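Local coordinates for protein LYND (Lyngbya aestuarii, PDB 4V1T) that probably acts as an ATP-dependent YcaO-type cyclodehydratase that converts peptide side chains into azoline heterocycles, at residues B[187-201]-B[285-297]. Residues are numbered along the deposited sequence; the frame is centred on the assembly and turned at random.
Sequences GSVLWLGPVFVPGKT and TLDGKIITLNHSI
Leu190 and Leu192 pair with Leu293 and Ile291 as antiparallel hydrogen-bonded pairs, strands 189-196 and 289-294 running at 164°. Each pair closes a two-bond ring, the straightest link being Ile291 N to Leu192 O (2.8 Å, 172°). Past the cis peptide before Pro194 the regular pairing ends, and Leu286 O takes over: Val195 N, at 2.9 Å, and Lys289 N, which closes the type II turn 286-289, reach it from opposite faces of its plane. On one face of the sheet the Thr292 methyl CG2 stands over the five-membered ring of Trp191, 4.1 Å from its centroid, a CH-pi contact; OG1, the other branch, is hydrogen-bonded to His303 NE2. The other face carries Leu190, Leu192, Ile291 and Leu293; Leu286 CD1 presses tightly on Leu192 CG (3.5 Å), crossing it at about a right angle, and Phe259 of helix 250-275 touches Leu192. Thr201 lays CG2 against Gly288 N at 3.8 Å, while OG1 accepts from Val197 N (2.7 Å). A valine here would probably leave the Val197 N-H without this acceptor. These antiparallel neighbours lie toward one end of a mixed seven-stranded sheet, between strands 180-184 and 299-304, with the four-cysteine zinc site nearby.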
loop_
_atom_site.group_PDB
_atom_site.type_symbol
_atom_site.label_atom_id
_atom_site.label_comp_id
_atom_site.label_asym_id
_atom_site.label_seq_id
_atom_site.Cartn_x
_atom_site.Cartn_y
_atom_site.Cartn_z
ATOM N N GLY B 187 -12.411 -14.400 -21.841
ATOM C CA GLY B 187 -12.778 -13.076 -21.374
ATOM C C GLY B 187 -11.548 -12.213 -21.232
ATOM O O GLY B 187 -10.419 -12.704 -21.303
ATOM N N SER B 188 -11.774 -10.918 -21.040
ATOM C CA SER B 188 -10.699 -9.942 -20.976
ATOM C C SER B 188 -9.979 -9.971 -19.635
ATOM O O SER B 188 -8.933 -9.340 -19.485
ATOM C CB SER B 188 -11.256 -8.535 -21.221
ATOM O OG SER B 188 -12.342 -8.277 -20.348
ATOM N N VAL B 189 -10.552 -10.683 -18.668
ATOM C CA VAL B 189 -9.917 -10.884 -17.374
ATOM C C VAL B 189 -9.771 -12.366 -17.057
ATOM O O VAL B 189 -10.762 -13.066 -16.855
ATOM C CB VAL B 189 -10.710 -10.219 -16.236
ATOM C CG1 VAL B 189 -9.918 -10.278 -14.935
ATOM C CG2 VAL B 189 -11.045 -8.771 -16.587
ATOM N N LEU B 190 -8.531 -12.840 -17.009
ATOM C CA LEU B 190 -8.246 -14.197 -16.582
ATOM C C LEU B 190 -8.556 -14.334 -15.110
ATOM O O LEU B 190 -8.097 -13.524 -14.313
ATOM C CB LEU B 190 -6.778 -14.559 -16.850
ATOM C CG LEU B 190 -6.199 -15.759 -16.083
ATOM C CD1 LEU B 190 -6.845 -17.068 -16.512
ATOM C CD2 LEU B 190 -4.693 -15.832 -16.246
ATOM N N TRP B 191 -9.349 -15.344 -14.754
ATOM C CA TRP B 191 -9.474 -15.766 -13.358
ATOM C C TRP B 191 -8.748 -17.088 -13.219
ATOM O O TRP B 191 -8.941 -18.001 -14.018
ATOM C CB TRP B 191 -10.925 -15.935 -12.919
ATOM C CG TRP B 191 -11.737 -14.683 -12.903
ATOM C CD1 TRP B 191 -11.648 -13.626 -13.766
ATOM C CD2 TRP B 191 -12.774 -14.363 -11.974
ATOM N NE1 TRP B 191 -12.567 -12.660 -13.424
ATOM C CE2 TRP B 191 -13.275 -13.091 -12.333
ATOM C CE3 TRP B 191 -13.330 -15.027 -10.874
ATOM C CZ2 TRP B 191 -14.311 -12.468 -11.627
ATOM C CZ3 TRP B 191 -14.355 -14.411 -10.174
ATOM C CH2 TRP B 191 -14.836 -13.141 -10.555
ATOM N N LEU B 192 -7.912 -17.180 -12.197
ATOM C CA LEU B 192 -7.100 -18.358 -11.959
ATOM C C LEU B 192 -7.159 -18.712 -10.472
ATOM O O LEU B 192 -6.773 -17.929 -9.621
ATOM C CB LEU B 192 -5.664 -18.095 -12.421
ATOM C CG LEU B 192 -4.627 -19.182 -12.173
ATOM C CD1 LEU B 192 -4.991 -20.476 -12.876
ATOM C CD2 LEU B 192 -3.251 -18.705 -12.614
ATOM N N GLY B 193 -7.655 -19.904 -10.172
ATOM C CA GLY B 193 -7.829 -20.341 -8.800
ATOM C C GLY B 193 -9.257 -20.098 -8.346
ATOM O O GLY B 193 -10.066 -19.538 -9.091
ATOM N N PRO B 194 -9.579 -20.516 -7.123
ATOM C CA PRO B 194 -8.631 -21.170 -6.226
ATOM C C PRO B 194 -8.492 -22.658 -6.462
ATOM O O PRO B 194 -9.228 -23.244 -7.266
ATOM C CB PRO B 194 -9.254 -20.924 -4.862
ATOM C CG PRO B 194 -10.711 -21.018 -5.132
ATOM C CD PRO B 194 -10.921 -20.438 -6.517
ATOM N N VAL B 195 -7.528 -23.249 -5.767
ATOM C CA VAL B 195 -7.531 -24.669 -5.509
ATOM C C VAL B 195 -8.391 -24.881 -4.270
ATOM O O VAL B 195 -8.068 -24.373 -3.197
ATOM C CB VAL B 195 -6.112 -25.225 -5.266
ATOM C CG1 VAL B 195 -6.165 -26.635 -4.680
ATOM C CG2 VAL B 195 -5.318 -25.218 -6.561
ATOM N N PHE B 196 -9.483 -25.622 -4.433
ATOM C CA PHE B 196 -10.346 -25.999 -3.324
ATOM C C PHE B 196 -9.841 -27.289 -2.689
ATOM O O PHE B 196 -9.755 -28.316 -3.355
ATOM C CB PHE B 196 -11.792 -26.196 -3.798
ATOM C CG PHE B 196 -12.414 -24.967 -4.406
ATOM C CD1 PHE B 196 -12.917 -23.962 -3.605
ATOM C CD2 PHE B 196 -12.494 -24.821 -5.782
ATOM C CE1 PHE B 196 -13.497 -22.842 -4.158
ATOM C CE2 PHE B 196 -13.091 -23.704 -6.347
ATOM C CZ PHE B 196 -13.587 -22.712 -5.536
ATOM N N VAL B 197 -9.518 -27.224 -1.406
ATOM C CA VAL B 197 -9.162 -28.408 -0.627
ATOM C C VAL B 197 -10.236 -28.637 0.447
ATOM O O VAL B 197 -10.254 -27.933 1.457
ATOM C CB VAL B 197 -7.779 -28.261 0.048
ATOM C CG1 VAL B 197 -7.372 -29.582 0.684
ATOM C CG2 VAL B 197 -6.725 -27.832 -0.959
ATOM N N PRO B 198 -11.148 -29.604 0.221
ATOM C CA PRO B 198 -12.234 -29.887 1.170
ATOM C C PRO B 198 -11.747 -30.122 2.592
ATOM O O PRO B 198 -10.911 -30.989 2.806
ATOM C CB PRO B 198 -12.862 -31.160 0.607
ATOM C CG PRO B 198 -12.647 -31.050 -0.852
ATOM C CD PRO B 198 -11.298 -30.391 -1.014
ATOM N N GLY B 199 -12.257 -29.336 3.536
ATOM C CA GLY B 199 -11.838 -29.424 4.932
ATOM C C GLY B 199 -10.809 -28.378 5.341
ATOM O O GLY B 199 -10.712 -28.022 6.518
ATOM N N LYS B 200 -10.038 -27.884 4.375
ATOM C CA LYS B 200 -9.002 -26.887 4.652
ATOM C C LYS B 200 -9.376 -25.502 4.148
ATOM O O LYS B 200 -9.527 -24.575 4.934
ATOM C CB LYS B 200 -7.674 -27.318 4.035
ATOM C CG LYS B 200 -7.031 -28.466 4.787
ATOM C CD LYS B 200 -5.755 -28.954 4.122
ATOM C CE LYS B 200 -5.581 -30.452 4.313
ATOM N NZ LYS B 200 -5.773 -30.858 5.733
ATOM N N THR B 201 -9.516 -25.371 2.835
ATOM C CA THR B 201 -9.883 -24.093 2.230
ATOM C C THR B 201 -11.390 -23.920 2.261
ATOM O O THR B 201 -12.123 -24.836 2.641
ATOM C CB THR B 201 -9.403 -24.008 0.768
ATOM O OG1 THR B 201 -10.105 -24.982 -0.017
ATOM C CG2 THR B 201 -7.902 -24.247 0.681
ATOM N N THR B 285 0.843 -21.264 -3.573
ATOM C CA THR B 285 0.057 -21.879 -4.627
ATOM C C THR B 285 -1.351 -21.273 -4.574
ATOM O O THR B 285 -1.622 -20.406 -3.753
ATOM C CB THR B 285 0.017 -23.409 -4.484
ATOM O OG1 THR B 285 -0.213 -23.756 -3.119
ATOM C CG2 THR B 285 1.326 -24.016 -4.915
ATOM N N LEU B 286 -2.243 -21.727 -5.441
ATOM C CA LEU B 286 -3.560 -21.098 -5.578
ATOM C C LEU B 286 -4.593 -21.568 -4.549
ATOM O O LEU B 286 -5.775 -21.258 -4.669
ATOM C CB LEU B 286 -4.091 -21.351 -6.980
ATOM C CG LEU B 286 -3.267 -20.756 -8.121
ATOM C CD1 LEU B 286 -3.840 -21.207 -9.455
ATOM C CD2 LEU B 286 -3.250 -19.245 -8.040
ATOM N N ASP B 287 -4.162 -22.322 -3.543
ATOM C CA ASP B 287 -5.088 -22.786 -2.506
ATOM C C ASP B 287 -5.635 -21.604 -1.708
ATOM O O ASP B 287 -4.885 -20.859 -1.087
ATOM C CB ASP B 287 -4.418 -23.798 -1.572
ATOM C CG ASP B 287 -3.105 -23.282 -0.987
ATOM O OD1 ASP B 287 -2.326 -22.637 -1.722
ATOM O OD2 ASP B 287 -2.864 -23.509 0.209
ATOM N N GLY B 288 -6.952 -21.438 -1.742
ATOM C CA GLY B 288 -7.612 -20.336 -1.039
ATOM C C GLY B 288 -7.319 -18.959 -1.613
ATOM O O GLY B 288 -7.431 -17.949 -0.915
ATOM N N LYS B 289 -6.940 -18.921 -2.888
ATOM C CA LYS B 289 -6.539 -17.684 -3.555
ATOM C C LYS B 289 -7.101 -17.638 -4.956
ATOM O O LYS B 289 -7.098 -18.642 -5.656
ATOM C CB LYS B 289 -5.016 -17.582 -3.654
ATOM C CG LYS B 289 -4.378 -16.531 -2.770
ATOM C CD LYS B 289 -3.003 -16.132 -3.292
ATOM C CE LYS B 289 -2.003 -17.283 -3.243
ATOM N NZ LYS B 289 -0.846 -17.059 -4.161
ATOM N N ILE B 290 -7.556 -16.461 -5.372
ATOM C CA ILE B 290 -7.910 -16.238 -6.768
ATOM C C ILE B 290 -7.012 -15.148 -7.343
ATOM O O ILE B 290 -6.786 -14.110 -6.724
ATOM C CB ILE B 290 -9.375 -15.841 -6.927
ATOM C CG1 ILE B 290 -10.270 -16.966 -6.408
ATOM C CG2 ILE B 290 -9.688 -15.563 -8.396
ATOM C CD1 ILE B 290 -11.731 -16.598 -6.325
ATOM N N ILE B 291 -6.510 -15.396 -8.541
ATOM C CA ILE B 291 -5.712 -14.420 -9.268
ATOM C C ILE B 291 -6.509 -13.905 -10.448
ATOM O O ILE B 291 -7.017 -14.694 -11.238
ATOM C CB ILE B 291 -4.420 -15.047 -9.814
ATOM C CG1 ILE B 291 -3.589 -15.601 -8.663
ATOM C CG2 ILE B 291 -3.636 -14.041 -10.658
ATOM C CD1 ILE B 291 -3.012 -14.554 -7.737
ATOM N N THR B 292 -6.607 -12.589 -10.561
ATOM C CA THR B 292 -7.230 -11.970 -11.723
ATOM C C THR B 292 -6.159 -11.231 -12.503
ATOM O O THR B 292 -5.431 -10.414 -11.947
ATOM C CB THR B 292 -8.375 -11.002 -11.351
ATOM O OG1 THR B 292 -7.889 -9.988 -10.460
ATOM C CG2 THR B 292 -9.503 -11.757 -10.686
ATOM N N LEU B 293 -6.053 -11.548 -13.789
ATOM C CA LEU B 293 -5.159 -10.855 -14.697
ATOM C C LEU B 293 -5.985 -10.159 -15.771
ATOM O O LEU B 293 -6.466 -10.793 -16.713
ATOM C CB LEU B 293 -4.166 -11.822 -15.335
ATOM C CG LEU B 293 -3.245 -11.248 -16.417
ATOM C CD1 LEU B 293 -2.358 -10.155 -15.858
ATOM C CD2 LEU B 293 -2.404 -12.347 -17.053
ATOM N N ASN B 294 -6.152 -8.852 -15.612
ATOM C CA ASN B 294 -6.853 -8.045 -16.597
ATOM C C ASN B 294 -5.968 -7.857 -17.817
ATOM O O ASN B 294 -4.867 -7.318 -17.711
ATOM C CB ASN B 294 -7.244 -6.699 -15.990
ATOM C CG ASN B 294 -8.298 -5.979 -16.805
ATOM O OD1 ASN B 294 -8.257 -5.969 -18.035
ATOM N ND2 ASN B 294 -9.252 -5.384 -16.126
ATOM N N HIS B 295 -6.439 -8.334 -18.964
ATOM C CA HIS B 295 -5.662 -8.297 -20.197
ATOM C C HIS B 295 -5.770 -6.941 -20.917
ATOM O O HIS B 295 -4.793 -6.478 -21.510
ATOM C CB HIS B 295 -6.131 -9.402 -21.149
ATOM C CG HIS B 295 -5.850 -10.789 -20.667
ATOM N ND1 HIS B 295 -4.570 -11.273 -20.498
ATOM C CD2 HIS B 295 -6.684 -11.810 -20.347
ATOM C CE1 HIS B 295 -4.628 -12.527 -20.084
ATOM N NE2 HIS B 295 -5.898 -12.875 -19.979
ATOM N N SER B 296 -6.946 -6.317 -20.853
ATOM C CA SER B 296 -7.226 -5.082 -21.597
ATOM C C SER B 296 -6.413 -3.913 -21.004
ATOM O O SER B 296 -5.537 -3.346 -21.671
ATOM C CB SER B 296 -8.742 -4.788 -21.609
ATOM O OG SER B 296 -9.247 -4.679 -20.292
ATOM N N ILE B 297 -6.683 -3.566 -19.749
ATOM C CA ILE B 297 -5.724 -2.777 -18.988
ATOM C C ILE B 297 -4.704 -3.815 -18.576
ATOM O O ILE B 297 -4.861 -4.992 -18.893
ATOM C CB ILE B 297 -6.328 -2.081 -17.745
ATOM C CG1 ILE B 297 -6.332 -3.033 -16.520
ATOM C CG2 ILE B 297 -7.703 -1.516 -18.084
ATOM C CD1 ILE B 297 -6.969 -2.447 -15.266
#